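Local coordinates for protein HcgB (Methanococcus maripaludis, PDB 5D5P) that is probably the guanylyltransferase that transfers a guanylyl group to a pyridinol precursor in biosynthesis of the FeGP cofactor of [Fe]-hydrogenase, at residues A[115-118]-A[119-123]; A[142-145]-A[146-150]. All coordinates share one frame; numbering follows the deposited sequence.

Interaction 1: residues A[115-118]-A[119-123]; sequences IMDK and KGRIL
Asp117 and Arg121 form a salt bridge across a tight turn. Arg121 turns NE and NH2 side-on to one oxygen, Asp117 OD2. Arg121 NE is 2.8 Å and Arg121 NH2 2.7 Å from Asp117 OD2, which lies near the guanidinium plane. The carboxylate and guanidinium planes are turned 50° apart. The other oxygen serves the backbone: Asp117 OD1 accepts Lys119 N and Arg121 N, each at 3.0 Å and from opposite faces of the carboxylate. CG of Asp117 sits between its backbone N and carbonyl carbon (chi1 80°), which swings the carboxylate over the turn. Lys119 CD lies over one face of the guanidinium.

Two backbone bonds close the turn, Gly120 N to Asp117 O at 2.9 Å and Asp117 N to Arg121 O. Leu123 N to Ile115 O, at 2.8 Å, joins the strands further along.

Apolar contact is lighter. Met116 CG meets Ile122 CG1 at 4.1 Å on one face of the sheet, where Leu83 of helix 81-92 touches both side chains.

This is a beta hairpin closed by a type I turn, Asp117 to Gly120, with a G1 beta bulge at Gly120 and an Asx turn at Asp117.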
# COMPACT_ATOMS: atom_id res chain seq x y z
N ILE A 115 3.66 8.45 2.37
CA ILE A 115 4.35 9.73 2.24
C ILE A 115 4.56 9.96 0.75
O ILE A 115 5.15 9.11 0.06
CB ILE A 115 5.69 9.73 2.99
CG1 ILE A 115 5.46 9.32 4.45
CG2 ILE A 115 6.36 11.09 2.86
CD1 ILE A 115 6.76 9.37 5.30
N MET A 116 3.99 11.06 0.27
CA MET A 116 3.99 11.43 -1.13
C MET A 116 4.72 12.75 -1.36
O MET A 116 4.79 13.61 -0.47
CB MET A 116 2.55 11.51 -1.62
CG MET A 116 1.85 10.14 -1.58
SD MET A 116 0.05 10.31 -1.66
CE MET A 116 -0.23 11.15 -3.19
N ASP A 117 5.26 12.95 -2.57
CA ASP A 117 5.94 14.21 -2.81
C ASP A 117 5.00 15.19 -3.53
O ASP A 117 3.80 14.93 -3.66
CB ASP A 117 7.25 14.00 -3.61
CG ASP A 117 7.02 13.83 -5.11
OD1 ASP A 117 5.89 13.59 -5.55
OD2 ASP A 117 7.99 14.04 -5.88
N LYS A 118 5.55 16.30 -3.99
CA LYS A 118 4.73 17.39 -4.50
C LYS A 118 3.96 17.05 -5.76
O LYS A 118 3.02 17.76 -6.11
CB LYS A 118 5.61 18.63 -4.75
CG LYS A 118 6.73 18.35 -5.72
CD LYS A 118 7.60 19.59 -5.94
CE LYS A 118 8.85 19.22 -6.74
NZ LYS A 118 8.48 18.57 -8.03
N LYS A 119 4.38 15.99 -6.45
CA LYS A 119 3.68 15.50 -7.66
C LYS A 119 2.76 14.32 -7.41
O LYS A 119 2.15 13.80 -8.33
CB LYS A 119 4.69 15.05 -8.74
CG LYS A 119 5.54 16.16 -9.30
CD LYS A 119 6.42 15.66 -10.44
CE LYS A 119 7.06 16.82 -11.18
NZ LYS A 119 8.09 16.36 -12.11
N GLY A 120 2.71 13.87 -6.17
CA GLY A 120 1.90 12.70 -5.84
C GLY A 120 2.65 11.38 -5.96
O GLY A 120 2.07 10.29 -5.76
N ARG A 121 3.96 11.45 -6.22
CA ARG A 121 4.76 10.22 -6.25
C ARG A 121 4.90 9.61 -4.88
O ARG A 121 5.09 10.32 -3.90
CB ARG A 121 6.15 10.50 -6.84
CG ARG A 121 6.06 10.97 -8.26
CD ARG A 121 7.42 11.33 -8.85
NE ARG A 121 7.92 12.57 -8.27
CZ ARG A 121 8.77 13.40 -8.88
NH1 ARG A 121 9.30 13.11 -10.08
NH2 ARG A 121 9.12 14.53 -8.26
N ILE A 122 4.83 8.29 -4.81
CA ILE A 122 4.83 7.62 -3.52
C ILE A 122 6.24 7.26 -3.08
O ILE A 122 6.94 6.54 -3.78
CB ILE A 122 3.97 6.34 -3.58
CG1 ILE A 122 2.51 6.73 -3.78
CG2 ILE A 122 4.12 5.51 -2.29
CD1 ILE A 122 1.66 5.55 -4.25
N LEU A 123 6.65 7.76 -1.91
CA LEU A 123 8.03 7.59 -1.44
C LEU A 123 8.18 6.39 -0.50
O LEU A 123 9.16 5.68 -0.55
CB LEU A 123 8.50 8.87 -0.74
CG LEU A 123 8.32 10.16 -1.54
CD1 LEU A 123 8.89 11.31 -0.74
CD2 LEU A 123 9.08 10.05 -2.86

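Interaction 2: residues A[142-145]-A[146-150]; sequences VELE and LITAL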
# COMPACT_ATOMS: atom_id res chain seq x y z
N VAL A 142 -1.31 5.19 14.43
CA VAL A 142 -0.76 6.16 13.48
C VAL A 142 0.75 6.33 13.72
O VAL A 142 1.53 6.36 12.77
CB VAL A 142 -1.50 7.51 13.60
CG1 VAL A 142 -0.86 8.57 12.71
CG2 VAL A 142 -2.96 7.31 13.20
N GLU A 143 1.16 6.40 14.98
CA GLU A 143 2.58 6.50 15.33
C GLU A 143 3.39 5.35 14.72
O GLU A 143 4.39 5.60 14.05
CB GLU A 143 2.76 6.49 16.85
CG GLU A 143 4.20 6.57 17.29
CD GLU A 143 4.35 6.56 18.81
OE1 GLU A 143 3.43 6.08 19.51
OE2 GLU A 143 5.38 7.06 19.29
N LEU A 144 2.95 4.11 14.93
CA LEU A 144 3.66 2.96 14.38
C LEU A 144 3.69 3.00 12.85
O LEU A 144 4.71 2.64 12.24
CB LEU A 144 3.02 1.65 14.85
CG LEU A 144 3.65 0.38 14.30
CD1 LEU A 144 5.11 0.34 14.77
CD2 LEU A 144 2.89 -0.86 14.76
N GLU A 145 2.59 3.41 12.23
CA GLU A 145 2.53 3.47 10.76
C GLU A 145 3.62 4.41 10.28
O GLU A 145 4.35 4.09 9.33
CB GLU A 145 1.16 3.97 10.25
CG GLU A 145 0.03 2.95 10.34
CD GLU A 145 -1.34 3.57 10.11
OE1 GLU A 145 -1.41 4.80 9.86
OE2 GLU A 145 -2.35 2.82 10.18
N LEU A 146 3.74 5.55 10.94
CA LEU A 146 4.64 6.59 10.42
C LEU A 146 6.09 6.22 10.67
O LEU A 146 6.94 6.37 9.78
CB LEU A 146 4.31 7.95 11.03
CG LEU A 146 5.18 9.12 10.56
CD1 LEU A 146 5.19 9.19 9.05
CD2 LEU A 146 4.62 10.42 11.14
N ILE A 147 6.37 5.74 11.87
CA ILE A 147 7.72 5.31 12.22
C ILE A 147 8.15 4.17 11.29
O ILE A 147 9.30 4.13 10.81
CB ILE A 147 7.82 4.88 13.69
CG1 ILE A 147 7.70 6.12 14.58
CG2 ILE A 147 9.14 4.20 13.95
CD1 ILE A 147 7.75 5.81 16.05
N THR A 148 7.23 3.25 11.01
CA THR A 148 7.53 2.14 10.10
C THR A 148 7.83 2.65 8.69
O THR A 148 8.80 2.20 8.05
CB THR A 148 6.35 1.13 10.05
OG1 THR A 148 6.24 0.49 11.34
CG2 THR A 148 6.63 0.04 9.04
N ALA A 149 7.02 3.59 8.21
CA ALA A 149 7.19 4.09 6.84
C ALA A 149 8.52 4.82 6.73
O ALA A 149 9.20 4.73 5.69
CB ALA A 149 6.02 5.00 6.45
N LEU A 150 8.93 5.51 7.79
CA LEU A 150 10.21 6.21 7.74
C LEU A 150 11.37 5.22 7.85
O LEU A 150 12.34 5.34 7.11
CB LEU A 150 10.31 7.27 8.83
CG LEU A 150 9.37 8.46 8.63
CD1 LEU A 150 9.29 9.26 9.91
CD2 LEU A 150 9.80 9.35 7.46
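Thr148 reaches back one turn to Leu144 within helix 138-151. The motif is an alpha helix with i to i+4 backbone bonds, reinforced by a threonine side chain.

The backbone bonds come first. Leu146 N binds Val142 O at 3.0 Å, Ile147 N binds Glu143 O at 2.9 Å, and Ala149 N binds Glu145 O at 2.9 Å. The Ile147 bond is nearly straight, with 172° at the hydrogen.

Side-chain polar contact centres on one carbonyl. Leu144 O accepts both Thr148 N, at 2.9 Å, and Thr148 OG1, at 2.8 Å. The two donors come from opposite faces of the carbonyl plane. OG1 lies anti to the carbonyl carbon of its own residue, beside the backbone N (chi1 -67°), and this turns the hydroxyl back along the helix. A valine here has no hydroxyl to offer, and Leu144 O would probably be left with one of its two bonds to this residue, the one from the backbone N. The carboxylate of Glu145 is held by residues outside the segments: OE1 forms a salt bridge with Arg101, and OE2 a hydrogen bond with Ser128.

The aliphatic contact is between Glu143 and Ile147, one turn apart. They lie side by side and point the same way, the aliphatic part of the glutamate against the isoleucine, with Glu143 CG 3.8 Å from Ile147 CD1. Val142, Leu146 and Leu150 turn to helix 47-57, packing on Val53 and Ile56. Ala149 sits on Leu113 of strand 111-117, so one side of the helix covers the sheet.

Leu144 and Thr148 meet at an angle, and the leucine's methyl CD1 stands 3.6 Å from Thr148 OG1.

Interaction 1 closes the hairpin of strands 111-117 and 122-128. Interaction 2 lies on helix 138-151, the next helix after that hairpin. Their centres are about 16 Å apart, yet they touch through Ile115. Ile115 CD1 packs on Leu150 CD2 at 3.7 Å and on Leu146 CD1 at 4.1 Å, so aliphatic side chains join the two contacts here, while Thr124 and Ser126 of strand 122-128 add hydrogen bonds to Ala149 O and Glu145 O. Only interaction 1 reaches the second subunit. Its Arg121, Ile122 and Leu123 pack on that subunit, and Lys119 O is hydrogen-bonded to Arg79 of the same neighbour. Residues 142-150 touch no other chain of the assembly.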